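Local atomic coordinates of 2-oxoadipate dioxygenase/decarboxylase (Pseudomonas putida, PDB entry 6W1G), a protein that catalyses the iron(II)- and oxygen-dependent decarboxylation and hydroxylation of 2-oxoadipate to D-2-hydroxyglutarate in D-lysine catabolism. Residues Ile262-Thr267 with Glu296-Ala301; Phe359-Thr364 with Val389-Leu394. All blocks are in the same frame, centred on the assembly; numbering follows the deposited sequence.

Contact 1 (Ile262-Thr267 with Glu296-Ala301) and contact 2 (Phe359-Thr364 with Val389-Leu394) belong to two separate two-stranded antiparallel sheets. They come in series along the chain: contact 1 closes before contact 2 opens, with helices 304-321, 330-341 and 348-353 between them. Their centres lie about 19 Å apart. Contact 1 is buried beside the metal site, whereas contact 2 is further out and away from the annotated sites. The two still meet at their ends. Ala301 N probably hydrogen-bonds Leu394 O at 2.8 Å, and Ala300 CB packs on Ala393 CB. The outer sheet thus meets the far end of the segment whose first residue, Glu296, bonds metal ligand His70.

Contact 1: Ile262-Thr267 with Glu296-Ala301; sequences ILLRQT and EQRGAA
Leu264, Arg265 and Gln266 pair with Arg298, Gln297 and Glu296 in a buried two-stranded antiparallel sheet beside the metal site. Arg265 N donates to Gln297 O, and Gln297 N to Arg265 O, each at 2.9 Å. Beyond the strands, Leu263 N donates to Ala300 O (2.8 Å) and Leu263 O accepts from Gly299 N (2.7 Å). On one face, Leu264 lies alongside Arg298, pointing the same way. Leu264 CD2 sits over one face of the Arg298 guanidinium, 3.7 Å from Arg298 NH2. The extended Arg298 brings its guanidinium edge to Glu296, with NE 3.0 Å from Glu296 OE2 in a salt bridge of weak hydrogen-bond geometry. Arg298 NH1 bonds the backbone oxygens of Asp398 and Tyr396. Glu296 OE2 also bonds ND1 of metal ligand His70, a second-shell contact. An alanine in place of Arg298 would probably leave Glu296 OE2 without this salt bridge and less firmly set against His70, and Leu264 CD2 without the guanidinium it lies over. On the other face, one water links Arg265 NH1 (2.9 Å) to Gln297 OE1 (2.7 Å). Arg265 NH1 also salt-bridges Asp235 of helix 234-240, and Ile234 N bonds Gln297 OE1. Helix 304-321 packs on Ile262 and Leu263 through Tyr310 and Arg307.

Contact 2: Phe359-Thr364 with Val389-Leu394; sequences FRYFAT and VHFEAL
Phe359 and Phe391 lie side by side and point the same way, yet their ring planes stand at 81° to each other. The edge of Phe391 meets the face of Phe359 in an offset edge-to-face stack, centroids 5.5 Å apart. Phe391 CG stands between its backbone N and carbonyl carbon (chi1 65°). Phe391 CD1 is 3.6 Å from Phe359 CD2. Tyr361 also runs alongside Phe391 and points the same way, with Tyr361 CD2 3.7 Å from Phe391 CB. Val389 CG1 approaches the Tyr361 ring at its edge, near the plane. Arg352 of helix 348-353 makes a cation-pi contact with Phe391 and bonds Tyr361 OH.

The strands form a two-stranded antiparallel sheet. Their connection holds helices 365-369 and 380-385, so this is not a tight hairpin. Arg360 pairs with Glu392 and Phe362 with His390, each by two backbone hydrogen bonds; Arg360 N to Glu392 O is 2.9 Å.

These four residues put their side chains on the face away from Tyr361 and Phe391. Arg360 bends at chi3 (74°), and Phe362 CZ lies over the centre of its guanidinium. Arg360 CD also touches Leu394 CD1 at 3.6 Å. His390 NE2 donates almost straight to Glu392 OE2 at 2.7 Å, in the imidazole plane but from above the carboxylate plane. Trp58 of helix 50-59 stacks on that imidazole. Thr364 crosses His390 at about a right angle, Thr364 CG2 lying 3.8 Å from His390 CB. Thr364 OG1 caps helix 365-369 at Gly367 N and also bonds Gly387 O.

Contact 1: Ile262-Thr267 with Glu296-Ala301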
loop_
_atom_site.group_PDB
_atom_site.type_symbol
_atom_site.label_atom_id
_atom_site.label_comp_id
_atom_site.label_asym_id
_atom_site.label_seq_id
_atom_site.Cartn_x
_atom_site.Cartn_y
_atom_site.Cartn_z
ATOM N N ILE A 262 2.866 -8.086 -11.995
ATOM C CA ILE A 262 1.463 -7.985 -11.646
ATOM C C ILE A 262 1.329 -7.834 -10.130
ATOM O O ILE A 262 2.131 -8.364 -9.355
ATOM C CB ILE A 262 0.635 -9.187 -12.171
ATOM C CG1 ILE A 262 1.175 -10.514 -11.624
ATOM C CG2 ILE A 262 0.617 -9.160 -13.694
ATOM C CD1 ILE A 262 0.410 -11.722 -12.158
ATOM N N LEU A 263 0.279 -7.115 -9.713
ATOM C CA LEU A 263 0.042 -6.852 -8.290
ATOM C C LEU A 263 1.288 -6.247 -7.671
ATOM O O LEU A 263 1.747 -5.190 -8.119
ATOM C CB LEU A 263 -0.498 -8.073 -7.554
ATOM C CG LEU A 263 -1.827 -8.588 -8.109
ATOM C CD1 LEU A 263 -2.344 -9.750 -7.253
ATOM C CD2 LEU A 263 -2.881 -7.524 -8.196
ATOM N N LEU A 264 1.854 -6.848 -6.609
ATOM C CA LEU A 264 3.094 -6.367 -6.037
ATOM C C LEU A 264 3.875 -7.579 -5.541
ATOM O O LEU A 264 3.318 -8.661 -5.369
ATOM C CB LEU A 264 2.876 -5.321 -4.959
ATOM C CG LEU A 264 2.191 -5.764 -3.681
ATOM C CD1 LEU A 264 3.126 -6.476 -2.716
ATOM C CD2 LEU A 264 1.599 -4.557 -2.975
ATOM N N ARG A 265 5.158 -7.358 -5.268
ATOM C CA ARG A 265 6.012 -8.308 -4.588
ATOM C C ARG A 265 6.566 -7.627 -3.354
ATOM O O ARG A 265 6.806 -6.414 -3.365
ATOM C CB ARG A 265 7.162 -8.730 -5.463
ATOM C CG ARG A 265 6.731 -9.343 -6.783
ATOM C CD ARG A 265 7.910 -9.856 -7.615
ATOM N NE ARG A 265 8.368 -11.129 -7.071
ATOM C CZ ARG A 265 9.595 -11.622 -7.179
ATOM N NH1 ARG A 265 10.535 -10.949 -7.809
ATOM N NH2 ARG A 265 9.869 -12.817 -6.647
ATOM N N GLN A 266 6.720 -8.380 -2.257
ATOM C CA GLN A 266 7.186 -7.779 -1.013
ATOM C C GLN A 266 7.977 -8.780 -0.169
ATOM O O GLN A 266 7.766 -10.001 -0.250
ATOM C CB GLN A 266 6.038 -7.254 -0.159
ATOM C CG GLN A 266 5.082 -8.330 0.293
ATOM C CD GLN A 266 3.803 -7.843 1.000
ATOM O OE1 GLN A 266 3.200 -6.796 0.667
ATOM N NE2 GLN A 266 3.369 -8.635 1.968
ATOM N N THR A 267 8.897 -8.252 0.632
ATOM C CA THR A 267 9.548 -9.082 1.648
ATOM C C THR A 267 9.875 -8.173 2.828
ATOM O O THR A 267 9.689 -6.953 2.778
ATOM C CB THR A 267 10.752 -9.895 1.121
ATOM O OG1 THR A 267 11.147 -10.825 2.127
ATOM C CG2 THR A 267 11.888 -9.030 0.733
ATOM N N GLU A 296 8.873 -3.260 -1.219
ATOM C CA GLU A 296 7.908 -3.725 -2.222
ATOM C C GLU A 296 8.267 -3.217 -3.602
ATOM O O GLU A 296 8.916 -2.179 -3.768
ATOM C CB GLU A 296 6.479 -3.312 -1.886
ATOM C CG GLU A 296 6.106 -1.854 -2.104
ATOM C CD GLU A 296 4.704 -1.459 -1.523
ATOM O OE1 GLU A 296 3.952 -2.358 -1.182
ATOM O OE2 GLU A 296 4.382 -0.279 -1.396
ATOM N N GLN A 297 7.801 -3.977 -4.591
ATOM C CA GLN A 297 7.860 -3.636 -5.991
ATOM C C GLN A 297 6.411 -3.698 -6.505
ATOM O O GLN A 297 5.733 -4.701 -6.274
ATOM C CB GLN A 297 8.731 -4.638 -6.769
ATOM C CG GLN A 297 8.861 -4.297 -8.251
ATOM C CD GLN A 297 9.567 -5.337 -9.044
ATOM O OE1 GLN A 297 10.415 -6.100 -8.546
ATOM N NE2 GLN A 297 9.267 -5.372 -10.318
ATOM N N ARG A 298 5.936 -2.665 -7.192
ATOM C CA ARG A 298 4.538 -2.584 -7.611
ATOM C C ARG A 298 4.427 -2.751 -9.112
ATOM O O ARG A 298 5.097 -2.038 -9.850
ATOM C CB ARG A 298 3.871 -1.275 -7.152
ATOM C CG ARG A 298 3.640 -1.276 -5.679
ATOM C CD ARG A 298 2.986 0.029 -5.176
ATOM N NE ARG A 298 2.604 -0.147 -3.784
ATOM C CZ ARG A 298 1.488 -0.738 -3.391
ATOM N NH1 ARG A 298 0.528 -1.056 -4.266
ATOM N NH2 ARG A 298 1.312 -1.015 -2.103
ATOM N N GLY A 299 3.558 -3.668 -9.521
ATOM C CA GLY A 299 3.280 -3.966 -10.907
ATOM C C GLY A 299 1.854 -3.633 -11.305
ATOM O O GLY A 299 1.279 -2.692 -10.773
ATOM N N ALA A 300 1.314 -4.368 -12.268
ATOM C CA ALA A 300 0.036 -4.045 -12.883
ATOM C C ALA A 300 -1.137 -4.398 -11.992
ATOM O O ALA A 300 -1.240 -5.495 -11.427
ATOM C CB ALA A 300 -0.090 -4.817 -14.178
ATOM N N ALA A 301 -2.119 -3.502 -11.979
ATOM C CA ALA A 301 -3.416 -3.809 -11.406
ATOM C C ALA A 301 -4.119 -4.844 -12.278
ATOM O O ALA A 301 -4.117 -4.756 -13.505
ATOM C CB ALA A 301 -4.221 -2.522 -11.352
HETATM O O HOH W 1 10.732 -8.638 -9.498
#

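Contact 2: Phe359-Thr364 with Val389-Leu394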
loop_
_atom_site.group_PDB
_atom_site.type_symbol
_atom_site.label_atom_id
_atom_site.label_comp_id
_atom_site.label_asym_id
_atom_site.label_seq_id
_atom_site.Cartn_x
_atom_site.Cartn_y
_atom_site.Cartn_z
ATOM N N PHE A 359 -5.067 -0.999 -18.008
ATOM C CA PHE A 359 -4.093 -0.243 -18.797
ATOM C C PHE A 359 -4.428 1.218 -18.826
ATOM O O PHE A 359 -5.568 1.622 -18.675
ATOM C CB PHE A 359 -4.026 -0.810 -20.228
ATOM C CG PHE A 359 -3.396 -2.174 -20.275
ATOM C CD1 PHE A 359 -4.119 -3.344 -20.027
ATOM C CD2 PHE A 359 -2.016 -2.276 -20.453
ATOM C CE1 PHE A 359 -3.455 -4.568 -19.954
ATOM C CE2 PHE A 359 -1.373 -3.504 -20.408
ATOM C CZ PHE A 359 -2.073 -4.629 -20.142
ATOM N N ARG A 360 -3.422 2.027 -19.095
ATOM C CA ARG A 360 -3.632 3.403 -19.560
ATOM C C ARG A 360 -3.072 3.546 -20.959
ATOM O O ARG A 360 -2.049 2.965 -21.311
ATOM C CB ARG A 360 -2.958 4.416 -18.604
ATOM C CG ARG A 360 -3.573 4.418 -17.233
ATOM C CD ARG A 360 -2.785 5.369 -16.276
ATOM N NE ARG A 360 -3.075 6.750 -16.587
ATOM C CZ ARG A 360 -2.237 7.748 -16.399
ATOM N NH1 ARG A 360 -1.058 7.562 -15.858
ATOM N NH2 ARG A 360 -2.610 8.970 -16.764
ATOM N N TYR A 361 -3.773 4.345 -21.728
ATOM C CA TYR A 361 -3.528 4.585 -23.128
ATOM C C TYR A 361 -3.139 6.036 -23.322
ATOM O O TYR A 361 -3.741 6.916 -22.709
ATOM C CB TYR A 361 -4.798 4.282 -23.931
ATOM C CG TYR A 361 -5.174 2.814 -23.860
ATOM C CD1 TYR A 361 -5.923 2.302 -22.786
ATOM C CD2 TYR A 361 -4.766 1.929 -24.814
ATOM C CE1 TYR A 361 -6.277 0.987 -22.701
ATOM C CE2 TYR A 361 -5.085 0.585 -24.746
ATOM C CZ TYR A 361 -5.824 0.113 -23.680
ATOM O OH TYR A 361 -6.136 -1.196 -23.642
ATOM N N PHE A 362 -2.181 6.298 -24.217
ATOM C CA PHE A 362 -1.623 7.619 -24.434
ATOM C C PHE A 362 -1.464 7.915 -25.921
ATOM O O PHE A 362 -0.993 7.080 -26.685
ATOM C CB PHE A 362 -0.251 7.725 -23.766
ATOM C CG PHE A 362 -0.291 7.392 -22.298
ATOM C CD1 PHE A 362 -0.738 8.305 -21.357
ATOM C CD2 PHE A 362 0.056 6.122 -21.852
ATOM C CE1 PHE A 362 -0.812 7.980 -20.022
ATOM C CE2 PHE A 362 -0.032 5.807 -20.503
ATOM C CZ PHE A 362 -0.454 6.722 -19.596
ATOM N N ALA A 363 -1.787 9.154 -26.304
ATOM C CA ALA A 363 -1.460 9.616 -27.640
ATOM C C ALA A 363 0.046 9.765 -27.786
ATOM O O ALA A 363 0.702 10.378 -26.943
ATOM C CB ALA A 363 -2.128 10.970 -27.848
ATOM N N THR A 364 0.591 9.258 -28.868
ATOM C CA THR A 364 2.003 9.397 -29.144
ATOM C C THR A 364 2.286 10.661 -29.945
ATOM O O THR A 364 1.405 11.311 -30.491
ATOM C CB THR A 364 2.534 8.196 -29.915
ATOM O OG1 THR A 364 1.965 8.260 -31.207
ATOM C CG2 THR A 364 2.200 6.875 -29.253
ATOM N N VAL A 389 -1.050 5.345 -30.716
ATOM C CA VAL A 389 -1.456 5.154 -29.326
ATOM C C VAL A 389 -0.459 4.191 -28.697
ATOM O O VAL A 389 -0.131 3.174 -29.303
ATOM C CB VAL A 389 -2.873 4.575 -29.256
ATOM C CG1 VAL A 389 -3.272 4.190 -27.804
ATOM C CG2 VAL A 389 -3.858 5.591 -29.782
ATOM N N HIS A 390 -0.013 4.502 -27.492
ATOM C CA HIS A 390 0.856 3.628 -26.718
ATOM C C HIS A 390 0.140 3.261 -25.415
ATOM O O HIS A 390 -0.552 4.091 -24.855
ATOM C CB HIS A 390 2.138 4.416 -26.369
ATOM C CG HIS A 390 3.140 3.613 -25.633
ATOM N ND1 HIS A 390 4.030 2.788 -26.268
ATOM C CD2 HIS A 390 3.341 3.448 -24.311
ATOM C CE1 HIS A 390 4.784 2.180 -25.359
ATOM N NE2 HIS A 390 4.356 2.536 -24.159
ATOM N N PHE A 391 0.299 2.027 -24.960
ATOM C CA PHE A 391 -0.291 1.594 -23.712
ATOM C C PHE A 391 0.746 1.063 -22.736
ATOM O O PHE A 391 1.773 0.496 -23.127
ATOM C CB PHE A 391 -1.431 0.586 -23.935
ATOM C CG PHE A 391 -1.008 -0.732 -24.530
ATOM C CD1 PHE A 391 -0.655 -1.816 -23.740
ATOM C CD2 PHE A 391 -0.998 -0.926 -25.874
ATOM C CE1 PHE A 391 -0.319 -3.036 -24.338
ATOM C CE2 PHE A 391 -0.625 -2.137 -26.445
ATOM C CZ PHE A 391 -0.290 -3.178 -25.662
ATOM N N GLU A 392 0.455 1.252 -21.459
ATOM C CA GLU A 392 1.228 0.662 -20.374
ATOM C C GLU A 392 0.262 0.171 -19.323
ATOM O O GLU A 392 -0.838 0.714 -19.190
ATOM C CB GLU A 392 2.204 1.638 -19.724
ATOM C CG GLU A 392 3.357 2.161 -20.607
ATOM C CD GLU A 392 4.397 1.110 -21.010
ATOM O OE1 GLU A 392 4.424 -0.002 -20.445
ATOM O OE2 GLU A 392 5.226 1.463 -21.893
ATOM N N ALA A 393 0.675 -0.822 -18.542
ATOM C CA ALA A 393 -0.186 -1.253 -17.461
ATOM C C ALA A 393 -0.392 -0.143 -16.438
ATOM O O ALA A 393 0.488 0.675 -16.173
ATOM C CB ALA A 393 0.394 -2.480 -16.773
ATOM N N LEU A 394 -1.581 -0.152 -15.849
ATOM C CA LEU A 394 -1.932 0.721 -14.740
ATOM C C LEU A 394 -1.354 0.160 -13.460
ATOM O O LEU A 394 -1.663 -0.981 -13.121
ATOM C CB LEU A 394 -3.446 0.781 -14.647
ATOM C CG LEU A 394 -4.000 1.660 -13.521
ATOM C CD1 LEU A 394 -3.604 3.084 -13.649
ATOM C CD2 LEU A 394 -5.522 1.477 -13.458
#